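PDB 1KCD: endopolygalacturonase from Chondrostereum purpureum, which probably hydrolyses internal alpha-1,4 glycosidic bonds between galacturonate units of pectic polygalacturonate in plant cell walls. Local coordinates for residues A229-T234 with S259-D264. Residues are numbered along the deposited sequence; the frame is centred on the assembly and turned at random.
Sequences AQRTAT and SQSYPD. With GTK (beta-D-galactofuranuronic acid), chain B; GTR (beta-D-galactopyranuronic acid), chain C.
Arg231 reaches over the 259-264 corner to clasp Asp264 with both terminal nitrogens on a single oxygen: OD2 lies 2.9 Å from NH2 and 3.0 Å from NH1. That oxygen sits almost in the guanidinium plane and is met on its anti side, while the two flat groups are turned 47° apart. With CG anti to the backbone N (chi1 180°) and the chain bent at chi3, one guanidinium face comes to lie over Ser261 O, which is too poorly angled for a hydrogen bond from NH2. Arginine suits the place because its N-H groups also hold backbone carbonyls farther along the same loop, NE at Asn268 O and NH2 at Gly267 O.

The backbones pair in parallel at Gln230 and Tyr262, past the corner at Gln260 and Ser261. Ala229 N donates to Ser259 O (2.9 Å) and Arg231 N to Tyr262 O (2.9 Å), with a weak bond from Tyr262 N to Ala229 O between them. Small Ala229 lets its CB rest on CG of Gln260, at 4.1 Å. Tyr262, followed by a cis peptide to Pro263, turns its ring away from Arg231, obliquely past CG of Gln230. Its rigid aromatic arm carries OH out to donate a hydrogen bond to O6B of the galactopyranuronate, 2.6 Å away at the ring edge; Arg226 and Lys228 also hydrogen-bond this sugar. Paired coils and the Arg231-Asp264 clasp set this tyrosine loop beside the bound sugars, in the right-handed parallel beta-helix of family 28.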
loop_
_atom_site.group_PDB
_atom_site.type_symbol
_atom_site.label_atom_id
_atom_site.label_comp_id
_atom_site.label_asym_id
_atom_site.label_seq_id
_atom_site.Cartn_x
_atom_site.Cartn_y
_atom_site.Cartn_z
ATOM N N ALA A 229 -2.201 9.511 11.428
ATOM C CA ALA A 229 -1.635 10.801 11.121
ATOM C C ALA A 229 -0.550 11.110 12.122
ATOM O O ALA A 229 -0.697 10.882 13.326
ATOM C CB ALA A 229 -2.673 11.932 11.156
ATOM N N GLN A 230 0.576 11.625 11.578
ATOM C CA GLN A 230 1.648 12.043 12.470
ATOM C C GLN A 230 1.142 13.093 13.452
ATOM O O GLN A 230 0.480 14.063 13.057
ATOM C CB GLN A 230 2.789 12.645 11.610
ATOM C CG GLN A 230 3.420 11.554 10.735
ATOM C CD GLN A 230 4.378 12.019 9.671
ATOM O OE1 GLN A 230 4.985 13.091 9.802
ATOM N NE2 GLN A 230 4.588 11.202 8.640
ATOM N N ARG A 231 1.469 12.896 14.738
ATOM C CA ARG A 231 1.024 13.866 15.759
ATOM C C ARG A 231 1.405 15.256 15.377
ATOM O O ARG A 231 0.660 16.187 15.683
ATOM C CB ARG A 231 1.721 13.484 17.064
ATOM C CG ARG A 231 1.355 14.420 18.208
ATOM C CD ARG A 231 2.117 14.036 19.458
ATOM N NE ARG A 231 1.591 12.843 20.114
ATOM C CZ ARG A 231 2.237 11.686 20.217
ATOM N NH1 ARG A 231 3.437 11.487 19.673
ATOM N NH2 ARG A 231 1.682 10.642 20.876
ATOM N N THR A 232 2.580 15.460 14.751
ATOM C CA THR A 232 3.071 16.804 14.478
ATOM C C THR A 232 2.602 17.388 13.145
ATOM O O THR A 232 2.924 18.548 12.868
ATOM C CB THR A 232 4.597 16.805 14.461
ATOM O OG1 THR A 232 5.009 15.825 13.480
ATOM C CG2 THR A 232 5.149 16.441 15.822
ATOM N N ALA A 233 1.843 16.625 12.375
ATOM C CA ALA A 233 1.467 17.131 11.040
ATOM C C ALA A 233 0.521 18.319 11.077
ATOM O O ALA A 233 -0.438 18.382 11.872
ATOM C CB ALA A 233 0.779 15.983 10.244
ATOM N N THR A 234 0.765 19.255 10.157
ATOM C CA THR A 234 -0.160 20.374 10.024
ATOM C C THR A 234 -0.499 20.551 8.529
ATOM O O THR A 234 0.131 19.951 7.652
ATOM C CB THR A 234 0.404 21.695 10.573
ATOM O OG1 THR A 234 1.670 21.941 9.936
ATOM C CG2 THR A 234 0.600 21.651 12.076
ATOM N N SER A 259 -6.076 7.162 14.371
ATOM C CA SER A 259 -5.270 7.833 15.361
ATOM C C SER A 259 -4.457 8.976 14.787
ATOM O O SER A 259 -3.808 8.853 13.737
ATOM C CB SER A 259 -4.280 6.800 15.939
ATOM O OG SER A 259 -3.311 7.416 16.751
ATOM N N GLN A 260 -4.471 10.069 15.554
ATOM C CA GLN A 260 -3.671 11.243 15.233
ATOM C C GLN A 260 -2.476 11.353 16.160
ATOM O O GLN A 260 -1.884 12.443 16.318
ATOM C CB GLN A 260 -4.558 12.474 15.269
ATOM C CG GLN A 260 -5.482 12.486 14.043
ATOM C CD GLN A 260 -6.652 13.441 14.159
ATOM O OE1 GLN A 260 -7.143 13.724 15.259
ATOM N NE2 GLN A 260 -7.174 13.924 13.026
ATOM N N SER A 261 -2.037 10.223 16.712
ATOM C CA SER A 261 -0.861 10.179 17.602
ATOM C C SER A 261 0.384 9.576 16.980
ATOM O O SER A 261 1.364 9.372 17.694
ATOM C CB SER A 261 -1.226 9.312 18.836
ATOM O OG SER A 261 -2.297 9.934 19.533
ATOM N N TYR A 262 0.347 9.249 15.700
ATOM C CA TYR A 262 1.438 8.488 15.118
ATOM C C TYR A 262 2.745 9.191 15.352
ATOM O O TYR A 262 2.864 10.429 15.181
ATOM C CB TYR A 262 1.145 8.316 13.612
ATOM C CG TYR A 262 2.045 7.237 13.011
ATOM C CD1 TYR A 262 1.672 5.871 13.081
ATOM C CD2 TYR A 262 3.212 7.577 12.371
ATOM C CE1 TYR A 262 2.470 4.876 12.527
ATOM C CE2 TYR A 262 4.047 6.585 11.810
ATOM C CZ TYR A 262 3.661 5.252 11.912
ATOM O OH TYR A 262 4.498 4.294 11.345
ATOM N N PRO A 263 3.831 8.504 15.678
ATOM C CA PRO A 263 3.979 7.042 15.634
ATOM C C PRO A 263 3.445 6.281 16.821
ATOM O O PRO A 263 3.460 5.039 16.844
ATOM C CB PRO A 263 5.521 6.925 15.565
ATOM C CG PRO A 263 6.010 8.083 16.358
ATOM C CD PRO A 263 5.103 9.236 15.968
ATOM N N ASP A 264 2.901 6.903 17.845
ATOM C CA ASP A 264 2.247 6.166 18.928
ATOM C C ASP A 264 0.847 5.802 18.503
ATOM O O ASP A 264 0.270 6.461 17.624
ATOM C CB ASP A 264 2.152 7.057 20.154
ATOM C CG ASP A 264 3.521 7.496 20.603
ATOM O OD1 ASP A 264 4.322 6.569 20.820
ATOM O OD2 ASP A 264 3.829 8.682 20.687
HETATM C C1 GTK B . 6.609 2.988 4.734
HETATM O O1 GTK B . 7.218 4.006 3.950
HETATM C C2 GTK B . 7.567 2.263 5.638
HETATM O O2 GTK B . 6.954 1.015 6.039
HETATM C C3 GTK B . 7.554 3.157 6.898
HETATM O O3 GTK B . 8.699 3.995 6.836
HETATM C C4 GTK B . 6.312 4.043 6.735
HETATM O O4 GTK B . 5.655 3.660 5.535
HETATM C C5 GTK B . 5.383 4.110 7.944
HETATM O O5 GTK B . 4.632 2.906 7.923
HETATM C C6 GTK B . 4.415 5.248 8.058
HETATM O O6B GTK B . 4.981 6.449 8.183
HETATM O O6A GTK B . 3.204 5.131 8.012
HETATM C C1 GTR C . 6.685 -0.691 12.491
HETATM C C2 GTR C . 7.781 -0.192 11.515
HETATM C C3 GTR C . 7.569 1.207 11.299
HETATM C C4 GTR C . 6.161 1.528 10.622
HETATM C C5 GTR C . 5.143 0.848 11.565
HETATM C C6 GTR C . 3.748 0.943 10.966
HETATM O O1 GTR C . 6.811 -2.089 12.651
HETATM O O2 GTR C . 9.073 -0.404 12.166
HETATM O O3 GTR C . 8.570 1.736 10.347
HETATM O O4 GTR C . 6.099 0.947 9.283
HETATM O O5 GTR C . 5.459 -0.542 11.759
HETATM O O6A GTR C . 3.139 -0.058 10.529
HETATM O O6B GTR C . 3.237 2.074 10.932
HETATM O O HOH W 1 -2.236 14.397 13.817
HETATM O O HOH W 2 4.673 12.938 14.941
#